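Side-chain contacts in Mn transporter subunit (Synechocystis sp. PCC 6803, PDB 3UJP), which probably captures manganese in the periplasm as the metal-binding subunit of a manganese ABC transporter and holds the ion for delivery to the membrane: residues V40-V45 with L53-I58; N47-K52 with Q148-L153; H66-E69 with S73-V76; L85-N90 with L140-N145; I212-I217 with Q221-K226. All coordinates share one frame; numbering follows the deposited sequence.

Interaction 1: residues V40-V45 with L53-I58; sequences VLADMV and LVVESI
Val-55 rises from its strand against two residues one helical turn apart, Ala-42 and Val-45. Its CG1 methyl rests on the backbone at 3.6 Å from the carbonyl O of Ala-42, and the Ala-42 CB methyl lies farther off. Both Val-55 methyls face CG2 of Val-45, although the model brings these branches too close for their spacing to be trusted. Two residues along the strand, the CB of Ser-57 meets the CB of Ala-42 at 4.0 Å. The Ser-57 hydroxyl is engaged elsewhere: OG sits anti to the backbone N (chi1 -168°) and bonds to the carbonyl O of Thr-59. With only a methyl at Ala-42 between them, the helix and strand axes pass 7.7 Å apart, running nearly antiparallel at 169°. Farther out, the strand is held by backbone bonds from Val-54, Glu-56 and Ile-58 to strand 33-36. Val-45 also reaches Ile-146 of helix 136-153, and Met-44, on another side of helix 39-49, meets Tyr-142 and Val-143. This is how the helix of a beta-alpha-beta unit lies on its sheet: strand 33-36, helix 39-49 and strand 54-57 follow in order, and strand 54-57 forms one border of the chain's four-stranded parallel sheet.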
# COMPACT_ATOMS: atom_id res chain seq x y z
N VAL A 40 -8.14 -15.52 0.33
CA VAL A 40 -9.32 -15.32 1.16
C VAL A 40 -8.85 -14.84 2.51
O VAL A 40 -9.29 -13.80 2.98
CB VAL A 40 -10.14 -16.57 1.34
CG1 VAL A 40 -11.33 -16.24 2.19
CG2 VAL A 40 -10.59 -17.10 -0.01
N LEU A 41 -7.94 -15.58 3.13
CA LEU A 41 -7.36 -15.10 4.37
C LEU A 41 -6.81 -13.68 4.21
O LEU A 41 -6.84 -12.89 5.15
CB LEU A 41 -6.27 -16.03 4.87
CG LEU A 41 -6.73 -17.30 5.55
CD1 LEU A 41 -5.62 -17.84 6.44
CD2 LEU A 41 -7.98 -17.02 6.35
N ALA A 42 -6.30 -13.35 3.03
CA ALA A 42 -5.67 -12.04 2.86
C ALA A 42 -6.67 -10.89 3.03
O ALA A 42 -6.35 -9.87 3.65
CB ALA A 42 -4.90 -11.94 1.53
N ASP A 43 -7.89 -11.07 2.51
CA ASP A 43 -8.96 -10.08 2.59
C ASP A 43 -9.57 -9.98 3.99
O ASP A 43 -9.88 -8.90 4.44
CB ASP A 43 -10.06 -10.38 1.58
CG ASP A 43 -11.23 -9.43 1.69
OD1 ASP A 43 -11.10 -8.27 1.22
OD2 ASP A 43 -12.29 -9.82 2.24
N MET A 44 -9.73 -11.12 4.65
CA MET A 44 -10.16 -11.16 6.05
C MET A 44 -9.20 -10.44 7.00
O MET A 44 -9.64 -9.75 7.91
CB MET A 44 -10.28 -12.58 6.55
CG MET A 44 -11.26 -13.42 5.81
SD MET A 44 -11.55 -14.97 6.69
CE MET A 44 -11.56 -14.42 8.40
N VAL A 45 -7.89 -10.63 6.82
CA VAL A 45 -6.97 -9.95 7.72
C VAL A 45 -6.83 -8.49 7.31
O VAL A 45 -6.83 -7.60 8.17
CB VAL A 45 -5.58 -10.63 7.86
CG1 VAL A 45 -5.73 -12.10 8.19
CG2 VAL A 45 -4.76 -10.45 6.62
N LEU A 53 -1.28 -2.21 9.20
CA LEU A 53 -0.30 -3.21 8.76
C LEU A 53 -0.39 -3.34 7.25
O LEU A 53 -1.28 -2.76 6.60
CB LEU A 53 -0.56 -4.59 9.37
CG LEU A 53 -0.62 -4.70 10.90
CD1 LEU A 53 -0.75 -6.15 11.36
CD2 LEU A 53 0.59 -4.05 11.57
N VAL A 54 0.52 -4.11 6.68
CA VAL A 54 0.49 -4.31 5.23
C VAL A 54 0.39 -5.79 4.92
O VAL A 54 1.36 -6.54 5.07
CB VAL A 54 1.67 -3.62 4.48
CG1 VAL A 54 2.82 -3.33 5.41
CG2 VAL A 54 2.11 -4.45 3.27
N VAL A 55 -0.80 -6.19 4.51
CA VAL A 55 -1.13 -7.59 4.39
C VAL A 55 -0.86 -8.05 2.99
O VAL A 55 -1.16 -7.33 2.04
CB VAL A 55 -2.58 -7.80 4.65
CG1 VAL A 55 -2.89 -9.26 4.46
CG2 VAL A 55 -2.91 -7.32 6.04
N GLU A 56 -0.31 -9.24 2.87
CA GLU A 56 0.01 -9.76 1.56
C GLU A 56 -0.23 -11.26 1.55
O GLU A 56 -0.23 -11.90 2.59
CB GLU A 56 1.45 -9.44 1.25
CG GLU A 56 1.89 -9.72 -0.16
CD GLU A 56 3.37 -9.38 -0.33
OE1 GLU A 56 3.99 -8.93 0.67
OE2 GLU A 56 3.90 -9.57 -1.46
N SER A 57 -0.45 -11.81 0.37
CA SER A 57 -0.73 -13.22 0.22
C SER A 57 0.45 -13.95 -0.42
O SER A 57 1.22 -13.36 -1.19
CB SER A 57 -1.94 -13.37 -0.67
OG SER A 57 -2.47 -14.70 -0.66
N ILE A 58 0.59 -15.25 -0.12
CA ILE A 58 1.57 -16.09 -0.82
C ILE A 58 1.04 -16.41 -2.22
O ILE A 58 1.63 -16.01 -3.25
CB ILE A 58 1.84 -17.45 -0.09
CG1 ILE A 58 2.32 -17.26 1.35
CG2 ILE A 58 2.84 -18.29 -0.87
CD1 ILE A 58 3.68 -16.78 1.44

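Interaction 2: residues N47-K52 with Q148-L153; sequences NVAGDK and QAFVEL. With ZN (zinc ion), chain H.
The backbones come nearest at Ala-49 and Phe-150, whose CA atoms are 7.7 Å apart, just where helix 39-49 gives way to a type II' turn running from Ala-49 to Lys-52. Gly-50 takes the positive phi this turn needs, 80°, at which a CB would run into the preceding carbonyl oxygen. Across the gap a single side chain from helix 136-153 makes the contact. The Phe-150 ring brings its CD2 and CE2 atoms to the helix end: CD2 lies 4.0 Å from CG1 of Val-48, while CE2 approaches the CB methyl of Ala-49. The first torsion of Phe-150 sets CG anti to its carbonyl carbon (chi1 -76°). The amide N of Ala-49 lies at the ring edge, in its plane. Leu-53 and Leu-85 also touch this ring, and Tyr-161 of helix 158-183 packs edge-to-face with it. Replaced by alanine, Phe-150 would lose its ring, which would probably open a gap beside Val-48 and Ala-49 and leave Tyr-161 without its edge-to-face partner. Beyond the turn the character changes. Asp-51 meets a zinc ion with OD1 at 2.6 Å and OD2 at 2.5 Å, an ion that Glu-30 of a third subunit also binds. Lys-52, bent at chi2 and chi4, returns its NZ to Asp-51 OD1 as a salt bridge of 3.0 Å. Chemically the joint is thus divided: no hydrogen bond passes between the two segments, their buried meeting is purely apolar, and the charges gather at the turn, where metal and ammonium together would be expected to favour an ionised carboxylate.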
# COMPACT_ATOMS: atom_id res chain seq x y z
N ASN A 47 -8.90 -6.80 6.49
CA ASN A 47 -10.07 -6.15 7.04
C ASN A 47 -10.00 -5.86 8.52
O ASN A 47 -10.72 -5.00 8.98
CB ASN A 47 -11.36 -6.86 6.63
CG ASN A 47 -12.06 -6.15 5.48
OD1 ASN A 47 -12.54 -5.03 5.66
ND2 ASN A 47 -12.09 -6.77 4.29
N VAL A 48 -9.09 -6.50 9.25
CA VAL A 48 -8.87 -6.18 10.67
C VAL A 48 -7.69 -5.22 10.85
O VAL A 48 -7.57 -4.53 11.87
CB VAL A 48 -8.57 -7.43 11.51
CG1 VAL A 48 -8.13 -7.04 12.91
CG2 VAL A 48 -9.78 -8.36 11.56
N ALA A 49 -6.81 -5.17 9.87
CA ALA A 49 -5.56 -4.41 10.01
C ALA A 49 -5.70 -2.97 9.53
O ALA A 49 -5.20 -2.04 10.15
CB ALA A 49 -4.43 -5.11 9.29
N GLY A 50 -6.41 -2.76 8.44
CA GLY A 50 -6.64 -1.42 8.00
C GLY A 50 -5.40 -0.99 7.29
O GLY A 50 -4.73 -1.81 6.66
N ASP A 51 -5.12 0.30 7.38
CA ASP A 51 -3.90 0.84 6.84
C ASP A 51 -2.77 0.80 7.87
O ASP A 51 -1.66 1.27 7.58
CB ASP A 51 -4.12 2.23 6.22
CG ASP A 51 -4.96 3.16 7.08
OD1 ASP A 51 -4.88 3.11 8.33
OD2 ASP A 51 -5.69 3.99 6.51
N LYS A 52 -3.06 0.20 9.03
CA LYS A 52 -2.05 -0.02 10.10
C LYS A 52 -0.96 -1.11 9.89
O LYS A 52 0.14 -0.95 10.38
CB LYS A 52 -2.72 -0.26 11.45
CG LYS A 52 -3.61 0.85 11.89
CD LYS A 52 -2.86 2.18 11.91
CE LYS A 52 -3.78 3.35 12.24
NZ LYS A 52 -4.92 3.44 11.27
N GLN A 148 -6.27 -10.89 18.07
CA GLN A 148 -5.28 -11.17 19.13
C GLN A 148 -3.85 -11.22 18.60
O GLN A 148 -2.91 -10.83 19.29
CB GLN A 148 -5.57 -12.50 19.83
CG GLN A 148 -6.87 -12.55 20.60
CD GLN A 148 -7.18 -13.97 21.05
OE1 GLN A 148 -6.32 -14.86 21.00
NE2 GLN A 148 -8.42 -14.21 21.49
N ALA A 149 -3.69 -11.71 17.38
CA ALA A 149 -2.37 -11.89 16.79
C ALA A 149 -1.76 -10.54 16.50
O ALA A 149 -0.54 -10.38 16.59
CB ALA A 149 -2.47 -12.69 15.52
N PHE A 150 -2.63 -9.58 16.16
CA PHE A 150 -2.22 -8.22 15.78
C PHE A 150 -1.96 -7.30 16.98
O PHE A 150 -1.11 -6.41 16.89
CB PHE A 150 -3.30 -7.55 14.93
CG PHE A 150 -3.35 -8.02 13.53
CD1 PHE A 150 -2.63 -9.11 13.12
CD2 PHE A 150 -4.12 -7.36 12.61
CE1 PHE A 150 -2.69 -9.53 11.82
CE2 PHE A 150 -4.18 -7.76 11.32
CZ PHE A 150 -3.47 -8.85 10.93
N VAL A 151 -2.71 -7.49 18.07
CA VAL A 151 -2.48 -6.69 19.28
C VAL A 151 -1.12 -7.02 19.89
O VAL A 151 -0.40 -6.12 20.36
CB VAL A 151 -3.59 -6.89 20.34
CG1 VAL A 151 -4.94 -6.74 19.71
CG2 VAL A 151 -3.46 -8.25 21.01
N GLU A 152 -0.76 -8.31 19.88
CA GLU A 152 0.56 -8.76 20.32
C GLU A 152 1.60 -8.36 19.31
O GLU A 152 2.66 -7.86 19.67
CB GLU A 152 0.60 -10.27 20.51
CG GLU A 152 -0.45 -10.77 21.47
CD GLU A 152 -0.49 -12.29 21.50
OE1 GLU A 152 0.39 -12.90 20.85
OE2 GLU A 152 -1.40 -12.87 22.14
N LEU A 153 1.32 -8.56 18.03
CA LEU A 153 2.26 -8.09 17.01
C LEU A 153 2.57 -6.59 17.16
O LEU A 153 3.75 -6.21 17.26
CB LEU A 153 1.80 -8.38 15.57
CG LEU A 153 2.98 -8.06 14.62
CD1 LEU A 153 4.13 -9.08 14.79
CD2 LEU A 153 2.62 -7.90 13.14
ZN ZN H . -6.35 5.27 8.53

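Interaction 3: residues H66-E69 with S73-V76; sequences HGYE and SDIV. With MN (manganese (II) ion), chain D; ZN (zinc ion), chain E.
Tyr-68 presents the edge of its ring, hydroxyl foremost, to the carboxylate of Asp-74, and neither of its faces is met by the 73-76 segment. The carboxylate and ring planes are only 26° apart, so the two flat groups meet almost coplanar as they approach from opposite directions. The contact ties the loop carrying a ligand of the manganese site, in the N-terminal half of this metal-binding fold, to the first turn of helix 72-80. Tyr-68 OH donates to Asp-74 OD1 at 2.6 Å, though that oxygen is crowded in the model and its exact place is uncertain. With CG anti to the backbone N (chi1 175°), the tyrosine ring extends toward helix 72-80. Ile-58, just past strand 54-57, touches both partners. The other carboxylate oxygen, Asp-74 OD2, has a weak bond to Thr-71 OG1 and a long, weak ion pair with Lys-77. One residue beyond the tyrosine, Glu-69 turns away from the helix and holds a zinc ion through OE1 alone, at 1.9 Å, with OE2 standing 3.4 Å from the metal. Two residues before the tyrosine, beside the ring of His-131, the imidazole of His-66 binds the manganese ion through NE2 at 2.2 Å.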
# COMPACT_ATOMS: atom_id res chain seq x y z
N HIS A 66 -4.10 -25.79 -1.88
CA HIS A 66 -3.93 -27.00 -1.07
C HIS A 66 -2.58 -27.68 -1.34
O HIS A 66 -2.00 -28.29 -0.43
CB HIS A 66 -5.01 -28.02 -1.40
CG HIS A 66 -6.33 -27.80 -0.71
ND1 HIS A 66 -6.65 -28.39 0.48
CD2 HIS A 66 -7.42 -27.10 -1.10
CE1 HIS A 66 -7.88 -28.05 0.82
NE2 HIS A 66 -8.37 -27.26 -0.11
N GLY A 67 -2.09 -27.61 -2.58
CA GLY A 67 -0.86 -28.28 -2.93
C GLY A 67 0.09 -27.38 -3.67
O GLY A 67 0.89 -27.83 -4.49
N TYR A 68 -0.01 -26.08 -3.36
CA TYR A 68 0.77 -25.05 -4.03
C TYR A 68 2.23 -25.39 -3.82
O TYR A 68 2.59 -26.05 -2.84
CB TYR A 68 0.42 -23.66 -3.45
CG TYR A 68 1.24 -22.48 -3.96
CD1 TYR A 68 1.12 -22.04 -5.28
CD2 TYR A 68 2.11 -21.78 -3.12
CE1 TYR A 68 1.85 -20.95 -5.74
CE2 TYR A 68 2.85 -20.70 -3.57
CZ TYR A 68 2.72 -20.29 -4.89
OH TYR A 68 3.45 -19.22 -5.36
N GLU A 69 3.06 -24.96 -4.77
CA GLU A 69 4.49 -25.16 -4.65
C GLU A 69 5.18 -23.82 -4.60
O GLU A 69 5.38 -23.18 -5.63
CB GLU A 69 5.02 -25.96 -5.83
CG GLU A 69 6.35 -26.67 -5.56
CD GLU A 69 6.15 -27.88 -4.67
OE1 GLU A 69 6.86 -27.97 -3.62
OE2 GLU A 69 5.29 -28.72 -5.02
N SER A 73 10.98 -16.63 -4.20
CA SER A 73 10.44 -15.31 -3.84
C SER A 73 9.43 -15.47 -2.71
O SER A 73 9.42 -14.70 -1.76
CB SER A 73 9.72 -14.65 -5.01
OG SER A 73 10.49 -14.71 -6.19
N ASP A 74 8.58 -16.48 -2.83
CA ASP A 74 7.69 -16.81 -1.73
C ASP A 74 8.51 -16.97 -0.46
O ASP A 74 8.18 -16.36 0.56
CB ASP A 74 6.89 -18.09 -2.02
CG ASP A 74 5.85 -17.91 -3.13
OD1 ASP A 74 5.04 -18.83 -3.31
OD2 ASP A 74 5.84 -16.85 -3.81
N ILE A 75 9.58 -17.76 -0.52
CA ILE A 75 10.39 -18.03 0.67
C ILE A 75 11.13 -16.78 1.11
O ILE A 75 11.30 -16.54 2.31
CB ILE A 75 11.41 -19.16 0.49
CG1 ILE A 75 10.75 -20.40 -0.11
CG2 ILE A 75 12.00 -19.53 1.83
CD1 ILE A 75 10.65 -21.56 0.86
N VAL A 76 11.57 -15.99 0.14
CA VAL A 76 12.22 -14.72 0.45
C VAL A 76 11.27 -13.86 1.29
O VAL A 76 11.64 -13.40 2.38
CB VAL A 76 12.77 -13.97 -0.81
CG1 VAL A 76 11.68 -13.15 -1.52
CG2 VAL A 76 13.91 -13.05 -0.43
MN MN D . -10.29 -26.63 -0.92
ZN ZN E . 6.81 -28.82 -1.93

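Interaction 4: residues L85-N90 with L140-N145; sequences LYNGMN and LVYVEN
Tyr-142 and Asn-87 account for nearly all of the surface buried here, and one hydrogen bond joins them. They meet at the C-terminal end of strand 83-86, in the parallel sheet of the N-terminal half, where a turn leads off toward the metal cleft and helix 136-153 packs alongside. The phenol reaches across from the helix so that Tyr-142 OH donates to Asn-87 OD1 at 2.8 Å. That oxygen lies at the ring edge, near its plane, whereas the amide is turned steeply, 61° from the ring. The donor stands above the carbonyl plane, off the lone-pair direction, with a C=O...donor angle of 120°. Asn-87 extends to this point by placing CG anti to its backbone N (chi1 -177°). Leu-41 and Trp-133 touch the asparagine and Met-44 touches the tyrosine, so this polar pair is buried among largely apolar neighbours. A weak bond with Thr-111 OG1 gives the tyrosine hydroxyl a second partner. A leucine in place of Asn-87 would probably leave the buried hydroxyl without its main acceptor and deprive the following turn of a side-chain donor. That turn bends at Gly-88, where a CB would run against the carbonyl O of Asn-87. The other arm of the amide is held less squarely: Asn-87 ND2 donates to the carbonyl O of Gly-88 at 3.0 Å, from above the carbonyl plane.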
# COMPACT_ATOMS: atom_id res chain seq x y z
N LEU A 85 0.40 -15.67 9.05
CA LEU A 85 -0.91 -16.11 9.49
C LEU A 85 -1.40 -17.15 8.52
O LEU A 85 -1.44 -16.89 7.32
CB LEU A 85 -1.86 -14.91 9.45
CG LEU A 85 -2.20 -14.26 10.78
CD1 LEU A 85 -1.01 -14.32 11.68
CD2 LEU A 85 -2.64 -12.84 10.52
N TYR A 86 -1.76 -18.32 9.03
CA TYR A 86 -2.23 -19.36 8.15
C TYR A 86 -3.46 -20.05 8.73
O TYR A 86 -3.72 -19.96 9.93
CB TYR A 86 -1.10 -20.35 7.83
CG TYR A 86 -0.69 -21.32 8.93
CD1 TYR A 86 0.09 -20.91 10.00
CD2 TYR A 86 -1.06 -22.66 8.87
CE1 TYR A 86 0.49 -21.80 10.99
CE2 TYR A 86 -0.68 -23.55 9.86
CZ TYR A 86 0.10 -23.12 10.91
OH TYR A 86 0.48 -24.01 11.90
N ASN A 87 -4.20 -20.74 7.85
CA ASN A 87 -5.45 -21.39 8.22
C ASN A 87 -5.25 -22.56 9.17
O ASN A 87 -5.92 -22.65 10.19
CB ASN A 87 -6.24 -21.81 6.96
CG ASN A 87 -7.60 -22.42 7.27
OD1 ASN A 87 -8.62 -21.91 6.84
ND2 ASN A 87 -7.60 -23.51 8.02
N GLY A 88 -4.34 -23.47 8.85
CA GLY A 88 -4.14 -24.66 9.67
C GLY A 88 -5.06 -25.78 9.25
O GLY A 88 -5.60 -25.75 8.15
N MET A 89 -5.25 -26.78 10.09
CA MET A 89 -6.11 -27.91 9.71
C MET A 89 -5.59 -28.61 8.44
O MET A 89 -6.34 -29.27 7.72
CB MET A 89 -7.56 -27.44 9.54
CG MET A 89 -8.20 -26.91 10.83
SD MET A 89 -9.97 -26.53 10.76
CE MET A 89 -10.69 -28.05 11.32
N ASN A 90 -4.29 -28.46 8.18
CA ASN A 90 -3.65 -29.04 7.00
C ASN A 90 -4.19 -28.52 5.66
O ASN A 90 -4.19 -29.24 4.65
CB ASN A 90 -3.74 -30.57 7.05
CG ASN A 90 -2.64 -31.25 6.25
OD1 ASN A 90 -1.55 -30.70 6.07
ND2 ASN A 90 -2.91 -32.46 5.78
N LEU A 140 -16.21 -15.86 12.54
CA LEU A 140 -16.08 -14.92 13.63
C LEU A 140 -14.89 -15.28 14.51
O LEU A 140 -14.19 -14.41 15.05
CB LEU A 140 -17.38 -14.78 14.42
CG LEU A 140 -18.60 -14.17 13.71
CD1 LEU A 140 -19.76 -14.01 14.68
CD2 LEU A 140 -18.32 -12.84 13.06
N VAL A 141 -14.61 -16.57 14.61
CA VAL A 141 -13.45 -17.00 15.36
C VAL A 141 -12.16 -16.78 14.54
O VAL A 141 -11.08 -16.52 15.09
CB VAL A 141 -13.60 -18.44 15.81
CG1 VAL A 141 -14.89 -18.59 16.58
CG2 VAL A 141 -13.64 -19.32 14.64
N TYR A 142 -12.26 -16.86 13.23
CA TYR A 142 -11.14 -16.50 12.38
C TYR A 142 -10.72 -15.08 12.71
O TYR A 142 -9.57 -14.82 13.04
CB TYR A 142 -11.56 -16.57 10.92
CG TYR A 142 -11.40 -17.92 10.28
CD1 TYR A 142 -10.20 -18.28 9.68
CD2 TYR A 142 -12.44 -18.85 10.27
CE1 TYR A 142 -10.03 -19.51 9.08
CE2 TYR A 142 -12.28 -20.10 9.67
CZ TYR A 142 -11.07 -20.42 9.07
OH TYR A 142 -10.86 -21.65 8.47
N VAL A 143 -11.69 -14.17 12.66
CA VAL A 143 -11.44 -12.73 12.78
C VAL A 143 -10.96 -12.37 14.17
O VAL A 143 -10.25 -11.39 14.35
CB VAL A 143 -12.67 -11.86 12.45
CG1 VAL A 143 -13.32 -12.29 11.15
CG2 VAL A 143 -13.69 -11.91 13.59
N GLU A 144 -11.36 -13.14 15.16
CA GLU A 144 -10.94 -12.79 16.49
C GLU A 144 -9.49 -13.13 16.66
O GLU A 144 -8.72 -12.34 17.22
CB GLU A 144 -11.74 -13.54 17.53
CG GLU A 144 -11.08 -13.47 18.88
CD GLU A 144 -11.28 -12.14 19.55
OE1 GLU A 144 -11.87 -11.24 18.90
OE2 GLU A 144 -10.86 -11.99 20.72
N ASN A 145 -9.10 -14.31 16.18
CA ASN A 145 -7.70 -14.76 16.32
C ASN A 145 -6.72 -13.90 15.55
O ASN A 145 -5.55 -13.79 15.91
CB ASN A 145 -7.53 -16.23 15.92
CG ASN A 145 -8.36 -17.18 16.78
OD1 ASN A 145 -8.54 -16.95 17.99
ND2 ASN A 145 -8.87 -18.23 16.17

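Interaction 5: residues I212-I217 with Q221-K226; sequences IYMWPI and QQFTPK
In this contact Phe-223 meets two residues of the corner that follows strand 210-213: Trp-215, an aromatic neighbour, and Met-214, a thioether. The aromatic pair is nearly parallel, the six-membered ring of Trp-215 and the Phe-223 ring being tilted by 7°, but the offset, 5.5 Å between centroids, leaves little of one ring above the other. The nearest atoms are CZ3 of Trp-215 and CD2 of Phe-223, and CE3 of Trp-215 is 3.4 Å from the Phe-223 CB. In the C-terminal half of the fold, this pairing closes the short connection between strand 210-213 and helix 225-236, a beta-alpha link beside the metal cleft; the Trp-215 side chain is about 7 Å from the manganese ion. The sulfur contact is of another kind. Met-214, bent at chi3, carries its CE methyl over one face of Phe-223, 4.0 Å from the ring centroid and displaced toward the CD2 and CE2 atoms, a CH-pi contact. Its SD follows at 5.0 Å from the same centroid, a Met-aromatic contact. Polar bonds lie around this cluster. Trp-215 forms backbone bonds with Cys-196 and Gly-198, which flank the manganese ligand Glu-197. Thr-224 is the N-cap of helix 225-236; its OG1 caps a backbone N in the first turn, and its own N bonds to Gln-227 OE1.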
# COMPACT_ATOMS: atom_id res chain seq x y z
N ILE A 212 -23.22 -32.82 -1.83
CA ILE A 212 -22.80 -33.88 -2.73
C ILE A 212 -21.54 -33.41 -3.47
O ILE A 212 -21.58 -32.46 -4.26
CB ILE A 212 -23.90 -34.25 -3.74
CG1 ILE A 212 -25.23 -34.46 -3.04
CG2 ILE A 212 -23.55 -35.53 -4.45
CD1 ILE A 212 -26.32 -34.85 -4.00
N TYR A 213 -20.41 -34.06 -3.18
CA TYR A 213 -19.13 -33.65 -3.76
C TYR A 213 -18.48 -34.71 -4.66
O TYR A 213 -18.70 -35.91 -4.47
CB TYR A 213 -18.18 -33.21 -2.66
CG TYR A 213 -18.06 -34.17 -1.51
CD1 TYR A 213 -17.38 -35.37 -1.67
CD2 TYR A 213 -18.59 -33.87 -0.27
CE1 TYR A 213 -17.24 -36.27 -0.62
CE2 TYR A 213 -18.47 -34.76 0.81
CZ TYR A 213 -17.78 -35.96 0.63
OH TYR A 213 -17.63 -36.86 1.67
N MET A 214 -17.70 -34.27 -5.64
CA MET A 214 -17.04 -35.21 -6.54
C MET A 214 -15.77 -35.79 -5.89
O MET A 214 -15.29 -36.86 -6.28
CB MET A 214 -16.72 -34.54 -7.87
CG MET A 214 -16.73 -35.47 -9.04
SD MET A 214 -17.11 -34.54 -10.53
CE MET A 214 -15.61 -33.58 -10.78
N TRP A 215 -15.25 -35.07 -4.88
CA TRP A 215 -14.15 -35.54 -4.03
C TRP A 215 -14.06 -34.72 -2.74
O TRP A 215 -14.24 -33.49 -2.76
CB TRP A 215 -12.82 -35.52 -4.78
CG TRP A 215 -12.36 -34.17 -5.14
CD1 TRP A 215 -11.67 -33.32 -4.36
CD2 TRP A 215 -12.56 -33.50 -6.39
NE1 TRP A 215 -11.41 -32.16 -5.04
CE2 TRP A 215 -11.95 -32.25 -6.29
CE3 TRP A 215 -13.18 -33.86 -7.59
CZ2 TRP A 215 -11.94 -31.34 -7.34
CZ3 TRP A 215 -13.17 -32.96 -8.63
CH2 TRP A 215 -12.55 -31.71 -8.50
N PRO A 216 -13.78 -35.41 -1.63
CA PRO A 216 -13.85 -34.85 -0.28
C PRO A 216 -13.07 -33.56 -0.19
O PRO A 216 -13.64 -32.51 0.15
CB PRO A 216 -13.16 -35.92 0.57
CG PRO A 216 -13.29 -37.19 -0.18
CD PRO A 216 -13.22 -36.78 -1.63
N ILE A 217 -11.77 -33.66 -0.49
CA ILE A 217 -10.80 -32.57 -0.36
C ILE A 217 -9.74 -32.80 -1.45
O ILE A 217 -9.83 -33.77 -2.16
CB ILE A 217 -10.17 -32.63 1.01
CG1 ILE A 217 -9.57 -31.28 1.43
CG2 ILE A 217 -9.17 -33.74 1.07
CD1 ILE A 217 -8.95 -31.30 2.83
N GLN A 221 -4.16 -37.51 -6.24
CA GLN A 221 -4.76 -38.49 -7.14
C GLN A 221 -6.04 -37.94 -7.77
O GLN A 221 -7.14 -38.18 -7.28
CB GLN A 221 -5.06 -39.78 -6.38
CG GLN A 221 -5.15 -39.62 -4.87
CD GLN A 221 -5.24 -40.94 -4.14
OE1 GLN A 221 -6.26 -41.63 -4.21
NE2 GLN A 221 -4.18 -41.31 -3.44
N GLN A 222 -5.87 -37.21 -8.87
CA GLN A 222 -7.01 -36.63 -9.58
C GLN A 222 -8.27 -37.46 -9.36
O GLN A 222 -8.21 -38.69 -9.26
CB GLN A 222 -6.71 -36.51 -11.07
CG GLN A 222 -5.24 -36.26 -11.39
CD GLN A 222 -5.05 -35.47 -12.67
OE1 GLN A 222 -6.02 -35.06 -13.31
NE2 GLN A 222 -3.80 -35.24 -13.04
N PHE A 223 -9.41 -36.79 -9.29
CA PHE A 223 -10.67 -37.46 -9.09
C PHE A 223 -10.74 -38.58 -10.10
O PHE A 223 -9.98 -38.64 -11.08
CB PHE A 223 -11.88 -36.51 -9.19
CG PHE A 223 -12.19 -36.12 -10.59
CD1 PHE A 223 -12.74 -37.03 -11.48
CD2 PHE A 223 -11.88 -34.85 -11.04
CE1 PHE A 223 -12.98 -36.68 -12.79
CE2 PHE A 223 -12.13 -34.50 -12.34
CZ PHE A 223 -12.67 -35.43 -13.22
N THR A 224 -11.69 -39.47 -9.86
CA THR A 224 -11.75 -40.73 -10.56
C THR A 224 -13.14 -40.89 -11.20
O THR A 224 -14.06 -40.12 -10.89
CB THR A 224 -11.46 -41.84 -9.57
OG1 THR A 224 -12.68 -42.32 -8.99
CG2 THR A 224 -10.50 -41.33 -8.47
N PRO A 225 -13.29 -41.85 -12.11
CA PRO A 225 -14.57 -41.93 -12.81
C PRO A 225 -15.66 -42.71 -12.05
O PRO A 225 -16.82 -42.63 -12.49
CB PRO A 225 -14.21 -42.63 -14.12
CG PRO A 225 -12.71 -42.69 -14.13
CD PRO A 225 -12.28 -42.71 -12.73
N LYS A 226 -15.30 -43.43 -10.98
CA LYS A 226 -16.32 -43.95 -10.05
C LYS A 226 -16.83 -42.77 -9.23
O LYS A 226 -17.97 -42.77 -8.75
CB LYS A 226 -15.78 -45.07 -9.14
CG LYS A 226 -16.83 -45.79 -8.27
CD LYS A 226 -16.23 -46.80 -7.26
CE LYS A 226 -17.04 -48.13 -7.11
NZ LYS A 226 -16.36 -49.26 -6.36

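Interactions 1, 2 and 4 form one continuous core. Interactions 1 and 2 share helix 39-49 and touch where Leu-53 CD1 lies 3.8 Å from Phe-150 CE2; interactions 2 and 4 share helix 136-153, with Phe-150 CE1 3.6 Å from Leu-85 CD2. Interaction 1 meets interaction 4 through Leu-41 and Met-44, and interaction 3 through Ile-58. Interaction 5 lies well away from the three of the core, its centre about 30 Å from that of interaction 1 and on the opposite side of the chain's centre. The manganese site spans this divide: His-66 and His-131 bind the ion with Glu-197 and Asp-272. Close to it interactions 3 and 5 touch, His-66 CE1 lying 3.7 Å from Ile-217 CG1.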